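PDB 3IT5: protease LasA from Pseudomonas aeruginosa, which cleaves the pentaglycine cross-links of staphylococcal peptidoglycan and takes part in elastin degradation as a secreted zinc metallopeptidase of the M23A family. Local coordinates for residues A[59-67]-A[78-89]; A[38-48]-A[102-110]. All coordinates share one frame; numbering follows the deposited sequence.

How the contacts relate
Contacts 1 and 2 illustrate how sheet and loops meet beside the active site of an M23 peptidase. Contact 1 joins strands of the antiparallel sheet to the loop after strand 75-83 and carries His81, an inferred proton donor or acceptor whose side chain is about 5 Å from the zinc ion, bound by His23, Asp36 and His122. Contact 2 joins the loop 38-48 to the end of strand 98-102 and helix 106-109; its Ser38 side chain is about 4 Å from that of His120. The contact centres are about 15 Å apart, and His81 bridges them: His81 ND1 lies 2.7 Å from Ala109 O, and His81 O 3.0 Å from Ala103 N. In sequence, contact 1 nests inside contact 2.

Contact 1: A[59-67]-A[78-89]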
loop_
_atom_site.group_PDB
_atom_site.type_symbol
_atom_site.label_atom_id
_atom_site.label_comp_id
_atom_site.label_asym_id
_atom_site.label_seq_id
_atom_site.Cartn_x
_atom_site.Cartn_y
_atom_site.Cartn_z
ATOM N N VAL A 59 -3.659 -14.957 -2.782
ATOM C CA VAL A 59 -4.398 -13.931 -3.519
ATOM C C VAL A 59 -5.902 -14.210 -3.544
ATOM O O VAL A 59 -6.338 -15.352 -3.723
ATOM C CB VAL A 59 -3.875 -13.791 -4.979
ATOM C CG1 VAL A 59 -4.756 -12.831 -5.800
ATOM C CG2 VAL A 59 -2.429 -13.317 -4.986
ATOM N N ARG A 60 -6.679 -13.154 -3.331
ATOM C CA ARG A 60 -8.089 -13.135 -3.684
ATOM C C ARG A 60 -8.304 -11.983 -4.655
ATOM O O ARG A 60 -8.037 -10.830 -4.317
ATOM C CB ARG A 60 -8.972 -12.957 -2.442
ATOM C CG ARG A 60 -10.475 -12.738 -2.739
ATOM C CD ARG A 60 -11.166 -14.035 -3.176
ATOM N NE ARG A 60 -12.637 -14.014 -3.122
ATOM C CZ ARG A 60 -13.380 -13.302 -2.272
ATOM N NH1 ARG A 60 -12.824 -12.527 -1.348
ATOM N NH2 ARG A 60 -14.705 -13.384 -2.328
ATOM N N VAL A 61 -8.763 -12.295 -5.865
ATOM C CA VAL A 61 -9.190 -11.251 -6.793
ATOM C C VAL A 61 -10.677 -10.974 -6.553
ATOM O O VAL A 61 -11.554 -11.710 -7.029
ATOM C CB VAL A 61 -8.890 -11.597 -8.277
ATOM C CG1 VAL A 61 -9.319 -10.453 -9.204
ATOM C CG2 VAL A 61 -7.404 -11.884 -8.470
ATOM N N LEU A 62 -10.937 -9.919 -5.786
ATOM C CA LEU A 62 -12.296 -9.522 -5.403
ATOM C C LEU A 62 -13.063 -8.896 -6.567
ATOM O O LEU A 62 -14.285 -9.004 -6.642
ATOM C CB LEU A 62 -12.252 -8.563 -4.204
ATOM C CG LEU A 62 -11.974 -9.215 -2.843
ATOM C CD1 LEU A 62 -11.088 -8.345 -1.960
ATOM C CD2 LEU A 62 -13.275 -9.562 -2.134
ATOM N N SER A 63 -12.328 -8.247 -7.470
ATOM C CA SER A 63 -12.894 -7.598 -8.647
ATOM C C SER A 63 -11.758 -7.170 -9.575
ATOM O O SER A 63 -10.584 -7.300 -9.216
ATOM C CB SER A 63 -13.724 -6.376 -8.242
ATOM O OG SER A 63 -12.888 -5.318 -7.805
ATOM N N ARG A 64 -12.106 -6.642 -10.747
ATOM C CA ARG A 64 -11.116 -6.135 -11.716
ATOM C C ARG A 64 -10.203 -5.037 -11.148
ATOM O O ARG A 64 -9.150 -4.736 -11.720
ATOM C CB ARG A 64 -11.817 -5.636 -12.994
ATOM C CG ARG A 64 -12.693 -4.388 -12.830
ATOM C CD ARG A 64 -13.563 -4.132 -14.065
ATOM N NE ARG A 64 -12.794 -3.573 -15.177
ATOM C CZ ARG A 64 -12.827 -2.300 -15.563
ATOM N NH1 ARG A 64 -13.613 -1.426 -14.950
ATOM N NH2 ARG A 64 -12.074 -1.902 -16.580
ATOM N N CYS A 65 -10.610 -4.450 -10.023
ATOM C CA CYS A 65 -9.893 -3.321 -9.443
ATOM C C CYS A 65 -9.496 -3.490 -7.968
ATOM O O CYS A 65 -9.074 -2.525 -7.321
ATOM C CB CYS A 65 -10.709 -2.038 -9.642
ATOM S SG CYS A 65 -12.027 -1.742 -8.454
ATOM N N GLN A 66 -9.616 -4.710 -7.443
ATOM C CA GLN A 66 -9.263 -4.968 -6.040
ATOM C C GLN A 66 -8.701 -6.364 -5.795
ATOM O O GLN A 66 -9.222 -7.356 -6.318
ATOM C CB GLN A 66 -10.452 -4.711 -5.106
ATOM C CG GLN A 66 -10.037 -4.458 -3.656
ATOM C CD GLN A 66 -11.191 -4.121 -2.728
ATOM O OE1 GLN A 66 -11.042 -3.294 -1.824
ATOM N NE2 GLN A 66 -12.336 -4.769 -2.926
ATOM N N VAL A 67 -7.645 -6.410 -4.977
ATOM C CA VAL A 67 -6.892 -7.628 -4.659
ATOM C C VAL A 67 -6.525 -7.621 -3.175
ATOM O O VAL A 67 -6.231 -6.562 -2.608
ATOM C CB VAL A 67 -5.579 -7.718 -5.499
ATOM C CG1 VAL A 67 -4.631 -8.797 -4.961
ATOM C CG2 VAL A 67 -5.887 -7.985 -6.967
ATOM N N ASN A 78 -4.511 -5.184 1.632
ATOM C CA ASN A 78 -5.505 -4.890 0.613
ATOM C C ASN A 78 -4.980 -3.894 -0.414
ATOM O O ASN A 78 -4.193 -3.007 -0.084
ATOM C CB ASN A 78 -6.790 -4.370 1.256
ATOM C CG ASN A 78 -8.011 -4.635 0.404
ATOM O OD1 ASN A 78 -8.498 -5.765 0.332
ATOM N ND2 ASN A 78 -8.512 -3.593 -0.253
ATOM N N TYR A 79 -5.426 -4.053 -1.657
ATOM C CA TYR A 79 -4.955 -3.255 -2.780
ATOM C C TYR A 79 -6.167 -2.815 -3.594
ATOM O O TYR A 79 -6.829 -3.638 -4.228
ATOM C CB TYR A 79 -3.991 -4.069 -3.655
ATOM C CG TYR A 79 -2.847 -4.694 -2.885
ATOM C CD1 TYR A 79 -3.033 -5.874 -2.150
ATOM C CD2 TYR A 79 -1.588 -4.107 -2.881
ATOM C CE1 TYR A 79 -1.997 -6.436 -1.431
ATOM C CE2 TYR A 79 -0.541 -4.673 -2.173
ATOM C CZ TYR A 79 -0.751 -5.831 -1.448
ATOM O OH TYR A 79 0.292 -6.392 -0.746
ATOM N N TYR A 80 -6.465 -1.519 -3.555
ATOM C CA TYR A 80 -7.613 -0.983 -4.275
ATOM C C TYR A 80 -7.142 0.036 -5.304
ATOM O O TYR A 80 -5.986 0.472 -5.275
ATOM C CB TYR A 80 -8.647 -0.391 -3.296
ATOM C CG TYR A 80 -9.986 -0.039 -3.926
ATOM C CD1 TYR A 80 -10.707 -0.983 -4.663
ATOM C CD2 TYR A 80 -10.537 1.231 -3.771
ATOM C CE1 TYR A 80 -11.938 -0.661 -5.237
ATOM C CE2 TYR A 80 -11.772 1.562 -4.344
ATOM C CZ TYR A 80 -12.458 0.618 -5.074
ATOM O OH TYR A 80 -13.666 0.946 -5.636
ATOM N N HIS A 81 -8.043 0.405 -6.214
ATOM C CA HIS A 81 -7.707 1.201 -7.398
ATOM C C HIS A 81 -6.718 0.444 -8.293
ATOM O O HIS A 81 -5.770 1.023 -8.815
ATOM C CB HIS A 81 -7.151 2.581 -7.030
ATOM C CG HIS A 81 -8.009 3.362 -6.084
ATOM N ND1 HIS A 81 -9.357 3.571 -6.290
ATOM C CD2 HIS A 81 -7.693 4.026 -4.946
ATOM C CE1 HIS A 81 -9.839 4.310 -5.306
ATOM N NE2 HIS A 81 -8.850 4.602 -4.479
ATOM N N MET A 82 -6.957 -0.855 -8.454
ATOM C CA MET A 82 -6.112 -1.718 -9.278
ATOM C C MET A 82 -6.645 -1.821 -10.701
ATOM O O MET A 82 -7.796 -1.474 -10.974
ATOM C CB MET A 82 -6.018 -3.120 -8.668
ATOM C CG MET A 82 -5.290 -3.197 -7.334
ATOM S SD MET A 82 -3.530 -2.848 -7.467
ATOM C CE MET A 82 -2.963 -4.205 -8.503
ATOM N N ASP A 83 -5.792 -2.292 -11.604
ATOM C CA ASP A 83 -6.167 -2.538 -12.990
ATOM C C ASP A 83 -5.255 -3.629 -13.535
ATOM O O ASP A 83 -4.198 -3.900 -12.958
ATOM C CB ASP A 83 -6.033 -1.248 -13.816
ATOM C CG ASP A 83 -6.648 -1.361 -15.211
ATOM O OD1 ASP A 83 -7.514 -2.235 -15.443
ATOM O OD2 ASP A 83 -6.262 -0.558 -16.086
ATOM N N GLN A 84 -5.679 -4.271 -14.624
ATOM C CA GLN A 84 -4.852 -5.241 -15.344
ATOM C C GLN A 84 -4.302 -6.316 -14.399
ATOM O O GLN A 84 -3.105 -6.640 -14.413
ATOM C CB GLN A 84 -3.727 -4.515 -16.103
ATOM C CG GLN A 84 -4.233 -3.459 -17.101
ATOM C CD GLN A 84 -3.117 -2.688 -17.794
ATOM O OE1 GLN A 84 -1.982 -3.150 -17.884
ATOM N NE2 GLN A 84 -3.446 -1.505 -18.298
ATOM N N ILE A 85 -5.198 -6.861 -13.577
ATOM C CA ILE A 85 -4.839 -7.875 -12.587
ATOM C C ILE A 85 -4.289 -9.128 -13.260
ATOM O O ILE A 85 -4.927 -9.717 -14.137
ATOM C CB ILE A 85 -6.021 -8.209 -11.641
ATOM C CG1 ILE A 85 -6.502 -6.929 -10.938
ATOM C CG2 ILE A 85 -5.605 -9.277 -10.619
ATOM C CD1 ILE A 85 -7.590 -7.143 -9.887
ATOM N N GLN A 86 -3.080 -9.506 -12.860
ATOM C CA GLN A 86 -2.388 -10.625 -13.477
ATOM C C GLN A 86 -2.153 -11.791 -12.511
ATOM O O GLN A 86 -1.271 -12.625 -12.726
ATOM C CB GLN A 86 -1.085 -10.157 -14.130
ATOM C CG GLN A 86 -0.066 -9.547 -13.190
ATOM C CD GLN A 86 1.284 -9.368 -13.854
ATOM O OE1 GLN A 86 1.391 -8.744 -14.910
ATOM N NE2 GLN A 86 2.326 -9.913 -13.234
ATOM N N VAL A 87 -2.956 -11.840 -11.452
ATOM C CA VAL A 87 -2.942 -12.968 -10.514
ATOM C C VAL A 87 -4.356 -13.549 -10.381
ATOM O O VAL A 87 -5.333 -12.906 -10.788
ATOM C CB VAL A 87 -2.345 -12.586 -9.129
ATOM C CG1 VAL A 87 -0.815 -12.505 -9.204
ATOM C CG2 VAL A 87 -2.940 -11.286 -8.603
ATOM N N SER A 88 -4.457 -14.755 -9.828
ATOM C CA SER A 88 -5.735 -15.473 -9.743
ATOM C C SER A 88 -6.131 -15.832 -8.314
ATOM O O SER A 88 -5.305 -15.787 -7.401
ATOM C CB SER A 88 -5.682 -16.758 -10.582
ATOM O OG SER A 88 -5.281 -16.487 -11.913
ATOM N N ASN A 89 -7.403 -16.189 -8.138
ATOM C CA ASN A 89 -7.914 -16.707 -6.876
ATOM C C ASN A 89 -7.165 -17.968 -6.465
ATOM O O ASN A 89 -7.047 -18.906 -7.251
ATOM C CB ASN A 89 -9.413 -17.011 -6.984
ATOM C CG ASN A 89 -10.269 -15.755 -7.001
ATOM O OD1 ASN A 89 -10.016 -14.800 -6.259
ATOM N ND2 ASN A 89 -11.295 -15.752 -7.847
HETATM O O HOH W 1 -8.000 -6.572 -14.058
HETATM O O HOH W 2 -11.579 -5.091 0.530
#
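With CG1 set beside its backbone N (chi1 -57°) and the chain extended beyond it, Ile85 drives CD1 into the turn at 63-66, while Gln66, its CG turned away from the backbone N (chi1 -159°), extends across to Asn78. Gln66 and Asn78 lie on the two strands of the antiparallel beta hairpin 66-70 and 75-83, part of the central sheet of the M23 peptidase domain; Ile85 lies in the loop that follows. Val67 and Tyr79 form a hydrogen-bonded pair, with Val67 N 3.0 Å from Tyr79 O and the reverse bond from Tyr79 N to Val67 O. Nearer the turn, Met82 N reaches Cys65 O from above its carbonyl plane. Where strand 57-63 pairs with strand 66-70, Leu62 and Ser63 both face Gln66 in a classic beta bulge, and Ser63 OG accepts from Cys65 N in an ST turn while also hydrogen-bonding Glu112 OE2.

Ile85 packs against Val61, Val67 and the turn. Its CD1 lies 3.5 Å from Val67 CG2, the two side chains sliding past each other in opposite directions, whereas Val61 meets it tip to tip through CG1. Val59 and Val87 cross at about a right angle. A water between Arg64 O and Ile85 N ties the turn to the following loop.

On the face carrying Gln66 and Tyr80, Cys65 SG, disulfide-bonded to Cys111, sits obliquely 4.5 Å from the centroid of the Tyr80 ring, whose hydroxyl bonds to Gly113 O. The same segment carries His81, an inferred catalytic residue, whose ring meets that of His120. Asn78 ND2 donates to Gln66 OE1 across amide planes 81° apart, and Arg68 holds Asn78 OD1. Asn89 OD1 accepts from Val61 N at 2.8 Å and also lies 3.4 Å from Arg60 CD.

Contact 2: A[38-48]-A[102-110]; sequences SYDWPRWGSAT and YAGNINTAL
The loop linking strands 34-38 and 50-52 packs here against the end of strand 98-102 and the short helix 106-109, close to the catalytic groove, and Trp44 and Tyr102 carry most of the meeting. Ile106 crosses the Trp44 indole at about a right angle and lays CB over one face, 3.9 Å from the centroid of the six-membered ring in a CH-pi contact. Ala109 CB adds an oblique touch, 3.5 Å from Trp44 CH2.

Beside the indole the backbones join: Gly45 N, inside the type II turn 43-46, donates to Gly104 O at 2.8 Å. Asn105 caps the N-terminus of the helix that follows, its OD1 accepting from both Thr108 N and Thr108 OG1. This short helix lies beside the active site of the M23 fold, next to His81, an inferred catalytic residue.

Thr48 grips the base of Tyr102 in two ways. With OG1 between its backbone N and carbonyl carbon (chi1 70°), the hydroxyl donates to Tyr102 O at 2.9 Å, while Thr48 CB stands over the phenol ring, 4.0 Å from its centroid. At the other end of that ring, Tyr102 OH accepts a weak bond from Tyr39 N and donates to a water 2.6 Å away; this water, at the ring edge, passes hydrogen bonds on to Asp40 OD1 and Ala47 O.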
loop_
_atom_site.group_PDB
_atom_site.type_symbol
_atom_site.label_atom_id
_atom_site.label_comp_id
_atom_site.label_asym_id
_atom_site.label_seq_id
_atom_site.Cartn_x
_atom_site.Cartn_y
_atom_site.Cartn_z
ATOM N N SER A 38 1.860 6.689 -5.330
ATOM C CA SER A 38 1.903 6.819 -6.773
ATOM C C SER A 38 3.295 7.295 -7.148
ATOM O O SER A 38 3.889 8.113 -6.432
ATOM C CB SER A 38 0.855 7.828 -7.243
ATOM O OG SER A 38 0.835 7.931 -8.652
ATOM N N TYR A 39 3.822 6.781 -8.257
ATOM C CA TYR A 39 5.129 7.223 -8.739
ATOM C C TYR A 39 5.191 8.746 -8.843
ATOM O O TYR A 39 6.085 9.365 -8.265
ATOM C CB TYR A 39 5.498 6.572 -10.086
ATOM C CG TYR A 39 6.604 7.317 -10.816
ATOM C CD1 TYR A 39 7.908 7.314 -10.330
ATOM C CD2 TYR A 39 6.336 8.042 -11.977
ATOM C CE1 TYR A 39 8.924 8.013 -10.982
ATOM C CE2 TYR A 39 7.344 8.747 -12.640
ATOM C CZ TYR A 39 8.637 8.722 -12.138
ATOM O OH TYR A 39 9.643 9.411 -12.780
ATOM N N ASP A 40 4.231 9.338 -9.558
ATOM C CA ASP A 40 4.255 10.777 -9.859
ATOM C C ASP A 40 2.992 11.574 -9.492
ATOM O O ASP A 40 2.992 12.797 -9.621
ATOM C CB ASP A 40 4.615 11.014 -11.338
ATOM C CG ASP A 40 3.806 10.144 -12.298
ATOM O OD1 ASP A 40 2.922 9.384 -11.841
ATOM O OD2 ASP A 40 4.069 10.209 -13.519
ATOM N N TRP A 41 1.939 10.888 -9.033
ATOM C CA TRP A 41 0.629 11.502 -8.712
ATOM C C TRP A 41 0.051 12.378 -9.844
ATOM O O TRP A 41 -0.186 13.578 -9.653
ATOM C CB TRP A 41 0.685 12.278 -7.383
ATOM C CG TRP A 41 0.697 11.391 -6.169
ATOM C CD1 TRP A 41 1.795 10.904 -5.520
ATOM C CD2 TRP A 41 -0.446 10.886 -5.459
ATOM N NE1 TRP A 41 1.410 10.124 -4.454
ATOM C CE2 TRP A 41 0.041 10.098 -4.392
ATOM C CE3 TRP A 41 -1.832 11.027 -5.619
ATOM C CZ2 TRP A 41 -0.808 9.449 -3.491
ATOM C CZ3 TRP A 41 -2.679 10.379 -4.718
ATOM C CH2 TRP A 41 -2.161 9.598 -3.672
ATOM N N PRO A 42 -0.202 11.773 -11.021
ATOM C CA PRO A 42 -0.504 12.552 -12.212
ATOM C C PRO A 42 -2.009 12.723 -12.452
ATOM O O PRO A 42 -2.822 12.380 -11.587
ATOM C CB PRO A 42 0.095 11.687 -13.314
ATOM C CG PRO A 42 -0.155 10.272 -12.826
ATOM C CD PRO A 42 -0.257 10.327 -11.311
ATOM N N ARG A 43 -2.361 13.249 -13.623
ATOM C CA ARG A 43 -3.750 13.338 -14.059
ATOM C C ARG A 43 -4.213 11.977 -14.578
ATOM O O ARG A 43 -3.386 11.113 -14.881
ATOM C CB ARG A 43 -3.889 14.382 -15.171
ATOM C CG ARG A 43 -5.185 15.151 -15.126
ATOM C CD ARG A 43 -5.781 15.372 -16.504
ATOM N NE ARG A 43 -7.239 15.458 -16.428
ATOM C CZ ARG A 43 -7.972 16.506 -16.806
ATOM N NH1 ARG A 43 -7.406 17.595 -17.319
ATOM N NH2 ARG A 43 -9.289 16.454 -16.676
ATOM N N TRP A 44 -5.528 11.787 -14.687
ATOM C CA TRP A 44 -6.075 10.600 -15.351
ATOM C C TRP A 44 -5.586 10.536 -16.799
ATOM O O TRP A 44 -5.228 11.560 -17.391
ATOM C CB TRP A 44 -7.611 10.596 -15.311
ATOM C CG TRP A 44 -8.198 10.507 -13.924
ATOM C CD1 TRP A 44 -8.907 11.478 -13.270
ATOM C CD2 TRP A 44 -8.130 9.388 -13.025
ATOM N NE1 TRP A 44 -9.284 11.034 -12.022
ATOM C CE2 TRP A 44 -8.823 9.755 -11.848
ATOM C CE3 TRP A 44 -7.558 8.109 -13.104
ATOM C CZ2 TRP A 44 -8.950 8.891 -10.751
ATOM C CZ3 TRP A 44 -7.679 7.252 -12.010
ATOM C CH2 TRP A 44 -8.374 7.649 -10.851
ATOM N N GLY A 45 -5.561 9.329 -17.358
ATOM C CA GLY A 45 -5.060 9.115 -18.709
ATOM C C GLY A 45 -3.543 9.098 -18.794
ATOM O O GLY A 45 -2.982 9.018 -19.890
ATOM N N SER A 46 -2.883 9.182 -17.640
ATOM C CA SER A 46 -1.421 9.114 -17.559
ATOM C C SER A 46 -0.906 7.677 -17.451
ATOM O O SER A 46 -1.676 6.738 -17.205
ATOM C CB SER A 46 -0.907 9.920 -16.360
ATOM O OG SER A 46 -1.265 11.290 -16.444
ATOM N N ALA A 47 0.405 7.524 -17.632
ATOM C CA ALA A 47 1.074 6.235 -17.474
ATOM C C ALA A 47 1.009 5.779 -16.022
ATOM O O ALA A 47 1.149 6.589 -15.106
ATOM C CB ALA A 47 2.528 6.334 -17.944
ATOM N N THR A 48 0.772 4.487 -15.815
ATOM C CA THR A 48 0.708 3.921 -14.468
ATOM C C THR A 48 1.706 2.781 -14.292
ATOM O O THR A 48 2.219 2.230 -15.272
ATOM C CB THR A 48 -0.706 3.425 -14.097
ATOM O OG1 THR A 48 -1.026 2.253 -14.855
ATOM C CG2 THR A 48 -1.760 4.515 -14.337
ATOM N N TYR A 102 -1.733 0.122 -10.902
ATOM C CA TYR A 102 -2.797 0.999 -10.430
ATOM C C TYR A 102 -3.487 1.631 -11.634
ATOM O O TYR A 102 -2.879 1.789 -12.693
ATOM C CB TYR A 102 -2.330 2.018 -9.376
ATOM C CG TYR A 102 -1.244 2.998 -9.775
ATOM C CD1 TYR A 102 -1.549 4.168 -10.471
ATOM C CD2 TYR A 102 0.082 2.785 -9.400
ATOM C CE1 TYR A 102 -0.555 5.082 -10.818
ATOM C CE2 TYR A 102 1.084 3.694 -9.737
ATOM C CZ TYR A 102 0.760 4.837 -10.445
ATOM O OH TYR A 102 1.745 5.734 -10.781
ATOM N N ALA A 103 -4.767 1.957 -11.479
ATOM C CA ALA A 103 -5.598 2.367 -12.614
ATOM C C ALA A 103 -5.288 3.777 -13.120
ATOM O O ALA A 103 -5.083 4.705 -12.331
ATOM C CB ALA A 103 -7.082 2.224 -12.266
ATOM N N GLY A 104 -5.247 3.917 -14.444
ATOM C CA GLY A 104 -5.049 5.218 -15.096
ATOM C C GLY A 104 -6.339 5.823 -15.624
ATOM O O GLY A 104 -6.316 6.841 -16.324
ATOM N N ASN A 105 -7.460 5.178 -15.316
ATOM C CA ASN A 105 -8.779 5.723 -15.617
ATOM C C ASN A 105 -9.724 5.578 -14.425
ATOM O O ASN A 105 -9.771 4.520 -13.785
ATOM C CB ASN A 105 -9.371 5.100 -16.886
ATOM C CG ASN A 105 -9.633 3.620 -16.745
ATOM O OD1 ASN A 105 -10.737 3.216 -16.380
ATOM N ND2 ASN A 105 -8.631 2.805 -17.024
ATOM N N ILE A 106 -10.462 6.647 -14.133
ATOM C CA ILE A 106 -11.342 6.714 -12.960
ATOM C C ILE A 106 -12.410 5.615 -12.961
ATOM O O ILE A 106 -12.900 5.201 -11.911
ATOM C CB ILE A 106 -12.013 8.116 -12.840
ATOM C CG1 ILE A 106 -12.456 8.383 -11.394
ATOM C CG2 ILE A 106 -13.176 8.269 -13.838
ATOM C CD1 ILE A 106 -12.722 9.853 -11.071
ATOM N N ASN A 107 -12.758 5.152 -14.158
ATOM C CA ASN A 107 -13.818 4.175 -14.348
ATOM C C ASN A 107 -13.437 2.849 -13.702
ATOM O O ASN A 107 -14.193 2.295 -12.895
ATOM C CB ASN A 107 -14.097 4.007 -15.849
ATOM C CG ASN A 107 -13.994 5.330 -16.618
ATOM O OD1 ASN A 107 -12.948 5.995 -16.617
ATOM N ND2 ASN A 107 -15.075 5.714 -17.269
ATOM N N THR A 108 -12.253 2.360 -14.055
ATOM C CA THR A 108 -11.702 1.155 -13.446
ATOM C C THR A 108 -11.310 1.442 -11.999
ATOM O O THR A 108 -11.620 0.652 -11.107
ATOM C CB THR A 108 -10.507 0.619 -14.243
ATOM O OG1 THR A 108 -10.892 0.470 -15.617
ATOM C CG2 THR A 108 -10.047 -0.732 -13.696
ATOM N N ALA A 109 -10.664 2.588 -11.777
ATOM C CA ALA A 109 -10.225 3.015 -10.445
ATOM C C ALA A 109 -11.310 2.907 -9.374
ATOM O O ALA A 109 -11.018 2.675 -8.195
ATOM C CB ALA A 109 -9.672 4.439 -10.499
ATOM N N LEU A 110 -12.560 3.072 -9.790
ATOM C CA LEU A 110 -13.674 3.037 -8.856
ATOM C C LEU A 110 -14.705 1.983 -9.259
ATOM O O LEU A 110 -15.902 2.246 -9.243
ATOM C CB LEU A 110 -14.312 4.435 -8.732
ATOM C CG LEU A 110 -13.391 5.597 -8.333
ATOM C CD1 LEU A 110 -14.084 6.918 -8.550
ATOM C CD2 LEU A 110 -12.894 5.485 -6.885
HETATM O O HOH W 3 1.079 7.432 -12.632
#